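Local coordinates for putative adhesin (Bacteroides thetaiotaomicron, PDB 4QDG), which probably serves as an outer-membrane lipoprotein that anchors fimbriae to the cell surface, as in the FimB/Mfa2 family, and binds magnesium, at residues T150-V155 against T196-G201; I179-D184 against T223-V228; S261-S266 against N299-R304; E271-D274 against E278-M281. One frame throughout, in Å; residues are numbered along the deposited sequence.

Two of the four contacts lie at the surface and two are buried. Contacts 1 and 3 are the outer ones, and in each an indole N-H reaches a side-chain oxygen: an amide in contact 1, a carboxylate in contact 3, where a leucine also covers the ring. Contacts 2 and 4 are inside and rest on aromatic packing, with polar groups held largely by partners beyond each pair. Strand 140-159 of contact 1 runs beside strand 278-285 of contact 4, and both contacts touch the same magnesium ion. R225 of contact 2 forms a salt bridge with D274 of contact 4, while the side-chain oxygen of N299 (contact 3) is hydrogen-bonded to the backbone N of S280 (contact 4).

Contact 1: residues T150-V155 against T196-G201; sequences TNNIRV and TPWAQG. With MG (magnesium ion), chain D.
N152 and W198 meet through a single hydrogen bond at the protein surface. The indole NE1 of W198 donates to OD1 of N152 at 2.9 Å, with an N-H...O angle of 156°. The oxygen lies close to the indole plane, at the ring edge, and is approached nearly along the C=O axis; the amide is turned 57° from the ring. N152 reaches out because its CG stands anti to the backbone N (chi1 -170°). The other end of its amide is also held, since ND2 bonds E220, so both polar atoms of the group have partners and its rotation is fixed.

Metal binding occupies the preceding residue: OD1 of N151 coordinates a magnesium ion at 2.3 Å, and a water on that ion, 2.2 Å from the magnesium, lies 3.0 Å from the backbone O of T150, within hydrogen-bonding distance. L273 and E276 complete the protein part of this site.

Strand 213-223 lies between the two segments, pairing with strand 140-159 on one flank and with strand 199-207 on the other. The N152–W198 bond therefore reaches across it, with the indole resting on E220 and S222, while strand 278-285 pairs along the other edge of 140-159.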
loop_
_atom_site.group_PDB
_atom_site.type_symbol
_atom_site.label_atom_id
_atom_site.label_comp_id
_atom_site.label_asym_id
_atom_site.label_seq_id
_atom_site.Cartn_x
_atom_site.Cartn_y
_atom_site.Cartn_z
ATOM N N THR A 150 0.528 -0.628 1.120
ATOM C CA THR A 150 0.826 -1.257 -0.164
ATOM C C THR A 150 -0.244 -0.884 -1.207
ATOM O O THR A 150 -1.373 -0.492 -0.853
ATOM C CB THR A 150 0.984 -2.784 0.012
ATOM O OG1 THR A 150 -0.144 -3.287 0.731
ATOM C CG2 THR A 150 2.289 -3.174 0.725
ATOM N N ASN A 151 0.125 -1.015 -2.489
ATOM C CA ASN A 151 -0.696 -0.679 -3.637
ATOM C C ASN A 151 -0.567 -1.697 -4.738
ATOM O O ASN A 151 0.473 -2.329 -4.895
ATOM C CB ASN A 151 -0.269 0.697 -4.192
ATOM C CG ASN A 151 -0.566 1.834 -3.270
ATOM O OD1 ASN A 151 -1.702 2.320 -3.174
ATOM N ND2 ASN A 151 0.427 2.221 -2.514
ATOM N N ASN A 152 -1.617 -1.825 -5.516
ATOM C CA ASN A 152 -1.640 -2.667 -6.706
ATOM C C ASN A 152 -2.015 -1.768 -7.861
ATOM O O ASN A 152 -2.996 -1.039 -7.766
ATOM C CB ASN A 152 -2.601 -3.879 -6.586
ATOM C CG ASN A 152 -2.410 -4.850 -7.738
ATOM O OD1 ASN A 152 -1.429 -5.577 -7.784
ATOM N ND2 ASN A 152 -3.262 -4.780 -8.763
ATOM N N ILE A 153 -1.178 -1.750 -8.900
ATOM C CA ILE A 153 -1.392 -0.928 -10.091
ATOM C C ILE A 153 -1.487 -1.870 -11.304
ATOM O O ILE A 153 -0.552 -2.609 -11.573
ATOM C CB ILE A 153 -0.277 0.159 -10.250
ATOM C CG1 ILE A 153 -0.293 1.115 -9.056
ATOM C CG2 ILE A 153 -0.462 0.969 -11.551
ATOM C CD1 ILE A 153 0.995 1.395 -8.406
ATOM N N ARG A 154 -2.645 -1.861 -11.965
ATOM C CA ARG A 154 -2.890 -2.636 -13.171
ATOM C C ARG A 154 -2.770 -1.674 -14.358
ATOM O O ARG A 154 -3.545 -0.740 -14.482
ATOM C CB ARG A 154 -4.252 -3.368 -13.130
ATOM C CG ARG A 154 -4.608 -4.179 -14.404
ATOM C CD ARG A 154 -5.969 -4.843 -14.220
ATOM N NE ARG A 154 -6.472 -5.576 -15.389
ATOM C CZ ARG A 154 -6.324 -6.885 -15.606
ATOM N NH1 ARG A 154 -5.603 -7.630 -14.772
ATOM N NH2 ARG A 154 -6.879 -7.455 -16.670
ATOM N N VAL A 155 -1.754 -1.903 -15.208
ATOM C CA VAL A 155 -1.483 -1.106 -16.390
ATOM C C VAL A 155 -2.029 -1.840 -17.584
ATOM O O VAL A 155 -1.671 -2.989 -17.801
ATOM C CB VAL A 155 0.032 -0.779 -16.529
ATOM C CG1 VAL A 155 0.287 0.097 -17.749
ATOM C CG2 VAL A 155 0.562 -0.094 -15.253
ATOM N N THR A 196 8.737 -4.694 -10.983
ATOM C CA THR A 196 8.350 -5.311 -12.254
ATOM C C THR A 196 7.028 -6.073 -12.012
ATOM O O THR A 196 6.665 -6.300 -10.855
ATOM C CB THR A 196 9.477 -6.157 -12.862
ATOM O OG1 THR A 196 9.820 -7.211 -11.971
ATOM C CG2 THR A 196 10.726 -5.308 -13.250
ATOM N N PRO A 197 6.259 -6.434 -13.056
ATOM C CA PRO A 197 4.955 -7.086 -12.807
ATOM C C PRO A 197 5.013 -8.480 -12.177
ATOM O O PRO A 197 5.889 -9.295 -12.489
ATOM C CB PRO A 197 4.350 -7.179 -14.203
ATOM C CG PRO A 197 5.053 -6.096 -14.997
ATOM C CD PRO A 197 6.451 -6.178 -14.501
ATOM N N TRP A 198 4.065 -8.733 -11.278
ATOM C CA TRP A 198 3.848 -10.013 -10.614
ATOM C C TRP A 198 2.903 -10.864 -11.503
ATOM O O TRP A 198 2.851 -12.076 -11.370
ATOM C CB TRP A 198 3.302 -9.841 -9.169
ATOM C CG TRP A 198 1.960 -9.178 -9.045
ATOM C CD1 TRP A 198 1.725 -7.858 -8.805
ATOM C CD2 TRP A 198 0.670 -9.811 -9.096
ATOM N NE1 TRP A 198 0.382 -7.639 -8.652
ATOM C CE2 TRP A 198 -0.295 -8.808 -8.870
ATOM C CE3 TRP A 198 0.236 -11.141 -9.248
ATOM C CZ2 TRP A 198 -1.675 -9.073 -8.870
ATOM C CZ3 TRP A 198 -1.129 -11.405 -9.237
ATOM C CH2 TRP A 198 -2.070 -10.373 -9.075
ATOM N N ALA A 199 2.170 -10.208 -12.406
ATOM C CA ALA A 199 1.262 -10.791 -13.395
ATOM C C ALA A 199 1.276 -9.930 -14.644
ATOM O O ALA A 199 1.388 -8.711 -14.551
ATOM C CB ALA A 199 -0.144 -10.906 -12.838
ATOM N N GLN A 200 1.220 -10.566 -15.806
ATOM C CA GLN A 200 1.232 -9.931 -17.125
ATOM C C GLN A 200 0.578 -10.892 -18.117
ATOM O O GLN A 200 0.735 -12.102 -17.993
ATOM C CB GLN A 200 2.679 -9.591 -17.533
ATOM C CG GLN A 200 2.845 -8.880 -18.882
ATOM C CD GLN A 200 4.236 -8.363 -19.096
ATOM O OE1 GLN A 200 5.005 -8.165 -18.155
ATOM N NE2 GLN A 200 4.575 -8.082 -20.347
ATOM N N GLY A 201 -0.163 -10.349 -19.061
ATOM C CA GLY A 201 -0.854 -11.146 -20.059
ATOM C C GLY A 201 -1.760 -10.326 -20.942
ATOM O O GLY A 201 -1.563 -9.121 -21.132
HETATM MG MG MG D . -2.729 3.612 -1.536
HETATM O O HOH W 1 -2.494 2.141 0.025
#

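Contact 2: residues I179-D184 against T223-V228; sequences ILFSYD and TSRLMV
F181 directs the far end of its ring into the corner formed by S224 and R225. The packing is mainly that of this ring: CE2 of F181 lies 3.7 Å from CB of R225, which sits at the ring edge near its plane, and CD of the arginine follows more distantly. OG of S224 comes to 3.2 Å from CZ of F181, approaching obliquely. I179 adds a looser touch where the backbones are nearest.

The polar atoms at this corner bond to partners other than the ring. OG of S224 is turned by its rotamer (chi1 -179°) toward F181 and the backbone O of N178, to which it is hydrogen-bonded, while beside it OG1 of T223 donates to the backbone O of S224 at 3.0 Å. R225 is extended from CG to NE, which carries its guanidinium past the phenyl ring to a salt bridge between NE and D274. CE of selenomethionine M227 rests above one side of the guanidinium, off its centre.

Water links the two segments further along: one molecule donates to the backbone O of D184 at 3.0 Å and accepts from NH1 of R225 at 3.1 Å, lying in the guanidinium plane. OG of S182 is hydrogen-bonded to OD1 of D184 at 2.6 Å and also pairs with the backbone O of N186.

The chemistry divides R225 in two: its aliphatic stem packs on the ring, with CG about 6 Å from the magnesium ion bound by N151, and its charged end, farther off, is probably balanced by D274.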
loop_
_atom_site.group_PDB
_atom_site.type_symbol
_atom_site.label_atom_id
_atom_site.label_comp_id
_atom_site.label_asym_id
_atom_site.label_seq_id
_atom_site.Cartn_x
_atom_site.Cartn_y
_atom_site.Cartn_z
ATOM N N ILE A 179 10.789 1.990 -0.093
ATOM C CA ILE A 179 10.777 0.695 0.593
ATOM C C ILE A 179 11.262 0.779 2.060
ATOM O O ILE A 179 11.267 -0.251 2.743
ATOM C CB ILE A 179 11.537 -0.406 -0.185
ATOM C CG1 ILE A 179 13.058 -0.179 -0.205
ATOM C CG2 ILE A 179 10.934 -0.621 -1.570
ATOM C CD1 ILE A 179 13.847 -1.470 -0.231
ATOM N N LEU A 180 11.627 1.987 2.543
ATOM C CA LEU A 180 12.061 2.203 3.924
ATOM C C LEU A 180 11.140 3.199 4.619
ATOM O O LEU A 180 10.984 4.326 4.151
ATOM C CB LEU A 180 13.527 2.684 3.985
ATOM C CG LEU A 180 14.148 2.843 5.388
ATOM C CD1 LEU A 180 14.229 1.497 6.133
ATOM C CD2 LEU A 180 15.555 3.489 5.306
ATOM N N PHE A 181 10.531 2.769 5.728
ATOM C CA PHE A 181 9.639 3.607 6.531
ATOM C C PHE A 181 10.292 4.014 7.845
ATOM O O PHE A 181 10.889 3.166 8.511
ATOM C CB PHE A 181 8.322 2.866 6.853
ATOM C CG PHE A 181 7.442 2.530 5.682
ATOM C CD1 PHE A 181 7.610 1.336 4.985
ATOM C CD2 PHE A 181 6.399 3.375 5.308
ATOM C CE1 PHE A 181 6.777 1.018 3.907
ATOM C CE2 PHE A 181 5.556 3.047 4.237
ATOM C CZ PHE A 181 5.740 1.865 3.556
ATOM N N SER A 182 10.121 5.286 8.266
ATOM C CA SER A 182 10.545 5.714 9.600
ATOM C C SER A 182 9.425 5.346 10.587
ATOM O O SER A 182 8.371 4.862 10.159
ATOM C CB SER A 182 10.882 7.205 9.667
ATOM O OG SER A 182 9.869 8.024 9.113
ATOM N N TYR A 183 9.627 5.650 11.883
ATOM C CA TYR A 183 8.725 5.330 12.987
ATOM C C TYR A 183 7.314 5.898 12.805
ATOM O O TYR A 183 6.370 5.292 13.299
ATOM C CB TYR A 183 9.324 5.810 14.327
ATOM C CG TYR A 183 9.401 7.320 14.482
ATOM C CD1 TYR A 183 10.517 8.040 14.031
ATOM C CD2 TYR A 183 8.376 8.030 15.112
ATOM C CE1 TYR A 183 10.592 9.432 14.180
ATOM C CE2 TYR A 183 8.431 9.420 15.247
ATOM C CZ TYR A 183 9.547 10.115 14.800
ATOM O OH TYR A 183 9.560 11.477 14.986
ATOM N N ASP A 184 7.179 7.052 12.138
ATOM C CA ASP A 184 5.909 7.753 11.938
ATOM C C ASP A 184 5.238 7.379 10.610
ATOM O O ASP A 184 4.318 8.076 10.181
ATOM C CB ASP A 184 6.144 9.281 12.011
ATOM C CG ASP A 184 7.181 9.844 11.037
ATOM O OD1 ASP A 184 7.815 9.051 10.324
ATOM O OD2 ASP A 184 7.290 11.081 10.937
ATOM N N THR A 223 3.382 -2.374 -5.196
ATOM C CA THR A 223 4.403 -1.456 -4.672
ATOM C C THR A 223 4.162 -1.095 -3.216
ATOM O O THR A 223 3.101 -1.375 -2.648
ATOM C CB THR A 223 4.430 -0.132 -5.508
ATOM O OG1 THR A 223 3.310 0.689 -5.161
ATOM C CG2 THR A 223 4.469 -0.355 -7.054
ATOM N N SER A 224 5.131 -0.394 -2.641
ATOM C CA SER A 224 5.030 0.130 -1.289
ATOM C C SER A 224 4.253 1.491 -1.369
ATOM O O SER A 224 3.565 1.754 -2.364
ATOM C CB SER A 224 6.427 0.254 -0.677
ATOM O OG SER A 224 6.419 0.743 0.647
ATOM N N ARG A 225 4.349 2.331 -0.334
ATOM C CA ARG A 225 3.565 3.564 -0.214
ATOM C C ARG A 225 3.828 4.616 -1.318
ATOM O O ARG A 225 4.975 4.946 -1.659
ATOM C CB ARG A 225 3.760 4.189 1.174
ATOM C CG ARG A 225 2.680 5.165 1.555
ATOM C CD ARG A 225 2.917 5.801 2.894
ATOM N NE ARG A 225 1.869 6.777 3.219
ATOM C CZ ARG A 225 1.903 7.580 4.278
ATOM N NH1 ARG A 225 2.943 7.559 5.104
ATOM N NH2 ARG A 225 0.913 8.433 4.502
ATOM N N LEU A 226 2.723 5.137 -1.855
ATOM C CA LEU A 226 2.700 6.219 -2.838
ATOM C C LEU A 226 2.552 7.544 -2.081
ATOM O O LEU A 226 1.561 7.742 -1.369
ATOM C CB LEU A 226 1.554 6.027 -3.822
ATOM C CG LEU A 226 1.641 4.797 -4.737
ATOM C CD1 LEU A 226 0.327 4.640 -5.554
ATOM C CD2 LEU A 226 2.908 4.878 -5.631
HETATM N N MSE A 227 3.584 8.402 -2.134
HETATM C CA MSE A 227 3.595 9.685 -1.442
HETATM C C MSE A 227 4.025 10.835 -2.323
HETATM O O MSE A 227 4.964 10.698 -3.095
HETATM C CB MSE A 227 4.561 9.664 -0.231
HETATM C CG MSE A 227 4.157 8.702 0.862
HETATM SE SE MSE A 227 5.034 9.078 2.559
HETATM C CE MSE A 227 3.899 10.649 3.217
ATOM N N VAL A 228 3.407 12.003 -2.129
ATOM C CA VAL A 228 3.871 13.254 -2.737
ATOM C C VAL A 228 5.016 13.753 -1.831
ATOM O O VAL A 228 4.797 13.969 -0.639
ATOM C CB VAL A 228 2.743 14.321 -2.857
ATOM C CG1 VAL A 228 3.315 15.660 -3.316
ATOM C CG2 VAL A 228 1.633 13.865 -3.791
HETATM O O HOH W 2 2.946 9.264 7.752
#

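Contact 3: residues S261-S266 against N299-R304; sequences SDLYAS and NDWTVR
L263 sets both its methyls over one face of the W301 indole, and this is the tight part of the contact. Its CD2 sits above the six-membered ring, 3.6 Å from the ring centroid and 13° off the normal, a CH-pi contact. CD1 of L263 covers the five-membered end, 3.7 Å from CG of W301, so the two methyls span both rings. The tryptophan reaches the helix because its CG is anti to the backbone N (chi1 174°).

At the ring edge, NE1 of W301 donates to OD2 of D262 at 2.9 Å. The N-H...O angle of 176° makes the bond almost straight, and the oxygen lies in the indole plane. OD2 takes it on its anti side, with the donor tilted somewhat out of the carboxylate plane, which stands steeply to the ring.

The looser, solvent side lies beyond D262, whose OD1 receives a hydrogen from a water at 3.0 Å; the same water accepts from the backbone N of R304 at 3.2 Å. All the touching residues here are exposed.

The contact pins the C-terminal end of helix 252-263 to strand 301-304, which pairs antiparallel with strand 295-298. L259 and M258, further back in the helix, extend the packing against W301 and V303.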
loop_
_atom_site.group_PDB
_atom_site.type_symbol
_atom_site.label_atom_id
_atom_site.label_comp_id
_atom_site.label_asym_id
_atom_site.label_seq_id
_atom_site.Cartn_x
_atom_site.Cartn_y
_atom_site.Cartn_z
ATOM N N SER A 261 -8.253 15.265 -8.825
ATOM C CA SER A 261 -8.650 16.622 -9.214
ATOM C C SER A 261 -10.016 16.640 -9.898
ATOM O O SER A 261 -10.766 17.590 -9.721
ATOM C CB SER A 261 -7.591 17.240 -10.117
ATOM O OG SER A 261 -6.385 17.344 -9.370
ATOM N N ASP A 262 -10.344 15.573 -10.633
ATOM C CA ASP A 262 -11.608 15.384 -11.327
ATOM C C ASP A 262 -12.747 14.952 -10.401
ATOM O O ASP A 262 -13.804 15.566 -10.411
ATOM C CB ASP A 262 -11.443 14.310 -12.407
ATOM C CG ASP A 262 -11.182 14.809 -13.802
ATOM O OD1 ASP A 262 -10.255 15.640 -13.973
ATOM O OD2 ASP A 262 -11.823 14.282 -14.751
ATOM N N LEU A 263 -12.551 13.890 -9.622
ATOM C CA LEU A 263 -13.656 13.348 -8.852
ATOM C C LEU A 263 -13.624 13.600 -7.367
ATOM O O LEU A 263 -14.654 13.392 -6.722
ATOM C CB LEU A 263 -13.730 11.821 -9.078
ATOM C CG LEU A 263 -13.963 11.301 -10.522
ATOM C CD1 LEU A 263 -14.034 9.803 -10.535
ATOM C CD2 LEU A 263 -15.241 11.881 -11.145
ATOM N N TYR A 264 -12.465 13.943 -6.793
ATOM C CA TYR A 264 -12.350 14.091 -5.334
ATOM C C TYR A 264 -11.526 15.345 -5.019
ATOM O O TYR A 264 -10.584 15.276 -4.245
ATOM C CB TYR A 264 -11.681 12.811 -4.720
ATOM C CG TYR A 264 -12.254 11.484 -5.200
ATOM C CD1 TYR A 264 -13.453 10.991 -4.688
ATOM C CD2 TYR A 264 -11.603 10.731 -6.181
ATOM C CE1 TYR A 264 -14.001 9.786 -5.151
ATOM C CE2 TYR A 264 -12.132 9.515 -6.641
ATOM C CZ TYR A 264 -13.332 9.048 -6.122
ATOM O OH TYR A 264 -13.849 7.853 -6.558
ATOM N N ALA A 265 -11.859 16.476 -5.656
ATOM C CA ALA A 265 -11.117 17.734 -5.550
ATOM C C ALA A 265 -10.917 18.247 -4.101
ATOM O O ALA A 265 -9.865 18.845 -3.840
ATOM C CB ALA A 265 -11.770 18.805 -6.395
ATOM N N SER A 266 -11.856 17.958 -3.165
ATOM C CA SER A 266 -11.739 18.415 -1.761
ATOM C C SER A 266 -10.898 17.485 -0.906
ATOM O O SER A 266 -10.536 17.834 0.233
ATOM C CB SER A 266 -13.112 18.543 -1.110
ATOM O OG SER A 266 -13.787 19.675 -1.624
ATOM N N ASN A 299 -8.821 4.177 -12.898
ATOM C CA ASN A 299 -9.872 3.550 -12.089
ATOM C C ASN A 299 -11.244 3.644 -12.774
ATOM O O ASN A 299 -12.244 3.977 -12.146
ATOM C CB ASN A 299 -9.896 4.131 -10.658
ATOM C CG ASN A 299 -8.612 3.855 -9.906
ATOM O OD1 ASN A 299 -7.746 3.140 -10.377
ATOM N ND2 ASN A 299 -8.432 4.438 -8.754
ATOM N N ASP A 300 -11.267 3.320 -14.078
ATOM C CA ASP A 300 -12.438 3.290 -14.973
ATOM C C ASP A 300 -12.984 4.705 -15.262
ATOM O O ASP A 300 -14.059 4.836 -15.820
ATOM C CB ASP A 300 -13.542 2.361 -14.408
ATOM C CG ASP A 300 -14.499 1.793 -15.458
ATOM O OD1 ASP A 300 -14.014 1.332 -16.532
ATOM O OD2 ASP A 300 -15.730 1.776 -15.195
ATOM N N TRP A 301 -12.235 5.756 -14.939
ATOM C CA TRP A 301 -12.703 7.111 -15.210
ATOM C C TRP A 301 -11.791 7.755 -16.282
ATOM O O TRP A 301 -10.575 7.707 -16.151
ATOM C CB TRP A 301 -12.768 7.919 -13.903
ATOM C CG TRP A 301 -13.101 9.359 -14.095
ATOM C CD1 TRP A 301 -12.226 10.407 -14.177
ATOM C CD2 TRP A 301 -14.404 9.902 -14.323
ATOM N NE1 TRP A 301 -12.910 11.574 -14.432
ATOM C CE2 TRP A 301 -14.250 11.294 -14.524
ATOM C CE3 TRP A 301 -15.699 9.351 -14.330
ATOM C CZ2 TRP A 301 -15.345 12.142 -14.754
ATOM C CZ3 TRP A 301 -16.783 10.187 -14.569
ATOM C CH2 TRP A 301 -16.605 11.568 -14.759
ATOM N N THR A 302 -12.381 8.305 -17.357
ATOM C CA THR A 302 -11.622 8.919 -18.453
ATOM C C THR A 302 -11.063 10.284 -18.021
ATOM O O THR A 302 -11.804 11.171 -17.596
ATOM C CB THR A 302 -12.465 9.015 -19.731
ATOM O OG1 THR A 302 -12.878 7.696 -20.079
ATOM C CG2 THR A 302 -11.675 9.584 -20.901
ATOM N N VAL A 303 -9.738 10.426 -18.119
ATOM C CA VAL A 303 -9.012 11.634 -17.733
ATOM C C VAL A 303 -8.263 12.223 -18.947
ATOM O O VAL A 303 -7.552 11.497 -19.647
ATOM C CB VAL A 303 -8.031 11.311 -16.571
ATOM C CG1 VAL A 303 -7.085 12.472 -16.297
ATOM C CG2 VAL A 303 -8.775 10.923 -15.303
ATOM N N ARG A 304 -8.414 13.542 -19.168
ATOM C CA ARG A 304 -7.680 14.288 -20.177
ATOM C C ARG A 304 -6.297 14.618 -19.613
ATOM O O ARG A 304 -6.215 15.137 -18.506
ATOM C CB ARG A 304 -8.444 15.560 -20.561
ATOM C CG ARG A 304 -7.733 16.359 -21.638
ATOM C CD ARG A 304 -8.620 17.434 -22.168
ATOM N NE ARG A 304 -7.858 18.451 -22.881
ATOM C CZ ARG A 304 -7.712 19.698 -22.445
ATOM N NH1 ARG A 304 -8.284 20.086 -21.306
ATOM N NH2 ARG A 304 -7.028 20.580 -23.162
HETATM O O HOH W 3 -9.235 15.526 -16.756
#

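Contact 4: residues E271-D274 against E278-M281; sequences EFLD and EWSM. With MG (magnesium ion), chain D.
W279 thrusts its indole from strand 278-285 toward helix 269-275, where F272 and L273 receive it. CB sets out toward the helix, and with CG anti to the carbonyl carbon (chi1 -53°) the ring system is carried toward the helix. The five-membered ring comes first: its NE1 is hydrogen-bonded to OD1 of N151, an oxygen that also binds the magnesium ion, so W279 acts as a second-shell residue that helps position a metal ligand. Next along the rim, CZ2 of W279 lies 4.0 Å from the backbone O of L273, near the indole plane. The O of L273 is itself a ligand, 2.2 Å from the magnesium.

At the tip, CH2 of W279 comes to 3.5 Å from CE2 of F272, and the neighbouring CZ3 of W279 lies 3.6 Å from CZ of F272. The indole thus presents its edge to the face of the phenyl ring in an offset edge-to-face pair, with centroids 5.3 Å apart and planes at 74°. CD2 of L273 touches CH2 of W279 more loosely, at 4.3 Å.

The turn between helix and strand supplies E276, whose backbone O is another magnesium ligand. Helix 252-263 packs around the same core, with L256 against W279, K260 against F272 and I253 against L273, while strand 140-159 pairs in parallel with strand 278-285 and sets I153 against the indole.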
loop_
_atom_site.group_PDB
_atom_site.type_symbol
_atom_site.label_atom_id
_atom_site.label_comp_id
_atom_site.label_asym_id
_atom_site.label_seq_id
_atom_site.Cartn_x
_atom_site.Cartn_y
_atom_site.Cartn_z
ATOM N N GLU A 271 -4.090 11.607 1.379
ATOM C CA GLU A 271 -5.251 10.804 1.825
ATOM C C GLU A 271 -5.780 9.937 0.692
ATOM O O GLU A 271 -6.103 8.771 0.915
ATOM C CB GLU A 271 -6.369 11.702 2.368
ATOM C CG GLU A 271 -7.621 10.934 2.779
ATOM C CD GLU A 271 -8.683 11.721 3.524
ATOM O OE1 GLU A 271 -8.533 12.953 3.660
ATOM O OE2 GLU A 271 -9.673 11.103 3.973
ATOM N N PHE A 272 -5.901 10.519 -0.505
ATOM C CA PHE A 272 -6.324 9.843 -1.738
ATOM C C PHE A 272 -5.312 8.731 -2.075
ATOM O O PHE A 272 -5.715 7.586 -2.350
ATOM C CB PHE A 272 -6.431 10.884 -2.891
ATOM C CG PHE A 272 -6.682 10.308 -4.259
ATOM C CD1 PHE A 272 -7.939 9.825 -4.608
ATOM C CD2 PHE A 272 -5.650 10.215 -5.194
ATOM C CE1 PHE A 272 -8.169 9.267 -5.874
ATOM C CE2 PHE A 272 -5.880 9.665 -6.453
ATOM C CZ PHE A 272 -7.142 9.208 -6.787
ATOM N N LEU A 273 -4.003 9.055 -2.020
ATOM C CA LEU A 273 -2.960 8.060 -2.318
ATOM C C LEU A 273 -2.911 6.943 -1.276
ATOM O O LEU A 273 -2.502 5.826 -1.620
ATOM C CB LEU A 273 -1.586 8.696 -2.450
ATOM C CG LEU A 273 -1.411 9.714 -3.578
ATOM C CD1 LEU A 273 -0.131 10.514 -3.364
ATOM C CD2 LEU A 273 -1.430 9.021 -4.967
ATOM N N ASP A 274 -3.340 7.235 -0.008
ATOM C CA ASP A 274 -3.382 6.210 1.038
ATOM C C ASP A 274 -4.697 5.455 1.040
ATOM O O ASP A 274 -4.658 4.239 1.163
ATOM C CB ASP A 274 -3.126 6.778 2.438
ATOM C CG ASP A 274 -1.810 7.481 2.630
ATOM O OD1 ASP A 274 -0.802 6.991 2.100
ATOM O OD2 ASP A 274 -1.781 8.500 3.379
ATOM N N GLU A 278 -6.071 0.005 -4.870
ATOM C CA GLU A 278 -6.333 -0.758 -6.081
ATOM C C GLU A 278 -6.463 0.224 -7.201
ATOM O O GLU A 278 -7.387 1.022 -7.199
ATOM C CB GLU A 278 -7.582 -1.664 -5.931
ATOM C CG GLU A 278 -7.419 -2.816 -4.938
ATOM C CD GLU A 278 -6.420 -3.923 -5.255
ATOM O OE1 GLU A 278 -6.113 -4.132 -6.451
ATOM O OE2 GLU A 278 -5.971 -4.608 -4.304
ATOM N N TRP A 279 -5.459 0.255 -8.094
ATOM C CA TRP A 279 -5.376 1.209 -9.195
ATOM C C TRP A 279 -5.374 0.523 -10.531
ATOM O O TRP A 279 -4.806 -0.565 -10.672
ATOM C CB TRP A 279 -4.075 2.015 -9.067
ATOM C CG TRP A 279 -3.851 2.668 -7.730
ATOM C CD1 TRP A 279 -3.146 2.163 -6.677
ATOM C CD2 TRP A 279 -4.244 3.994 -7.351
ATOM N NE1 TRP A 279 -3.120 3.068 -5.645
ATOM C CE2 TRP A 279 -3.777 4.207 -6.032
ATOM C CE3 TRP A 279 -4.995 5.008 -7.980
ATOM C CZ2 TRP A 279 -3.998 5.410 -5.343
ATOM C CZ3 TRP A 279 -5.219 6.196 -7.296
ATOM C CH2 TRP A 279 -4.726 6.383 -5.990
ATOM N N SER A 280 -5.950 1.177 -11.540
ATOM C CA SER A 280 -5.931 0.657 -12.903
ATOM C C SER A 280 -5.760 1.807 -13.860
ATOM O O SER A 280 -6.292 2.901 -13.627
ATOM C CB SER A 280 -7.145 -0.208 -13.233
ATOM O OG SER A 280 -8.361 0.511 -13.280
HETATM N N MSE A 281 -4.914 1.609 -14.868
HETATM C CA MSE A 281 -4.630 2.664 -15.835
HETATM C C MSE A 281 -4.630 2.113 -17.241
HETATM O O MSE A 281 -3.856 1.210 -17.548
HETATM C CB MSE A 281 -3.291 3.330 -15.541
HETATM C CG MSE A 281 -3.159 3.879 -14.144
HETATM SE SE MSE A 281 -1.358 4.590 -13.896
HETATM C CE MSE A 281 -1.592 6.310 -14.828
HETATM MG MG MG D . -2.729 3.612 -1.536
HETATM O O HOH W 1 -2.494 2.141 0.025
#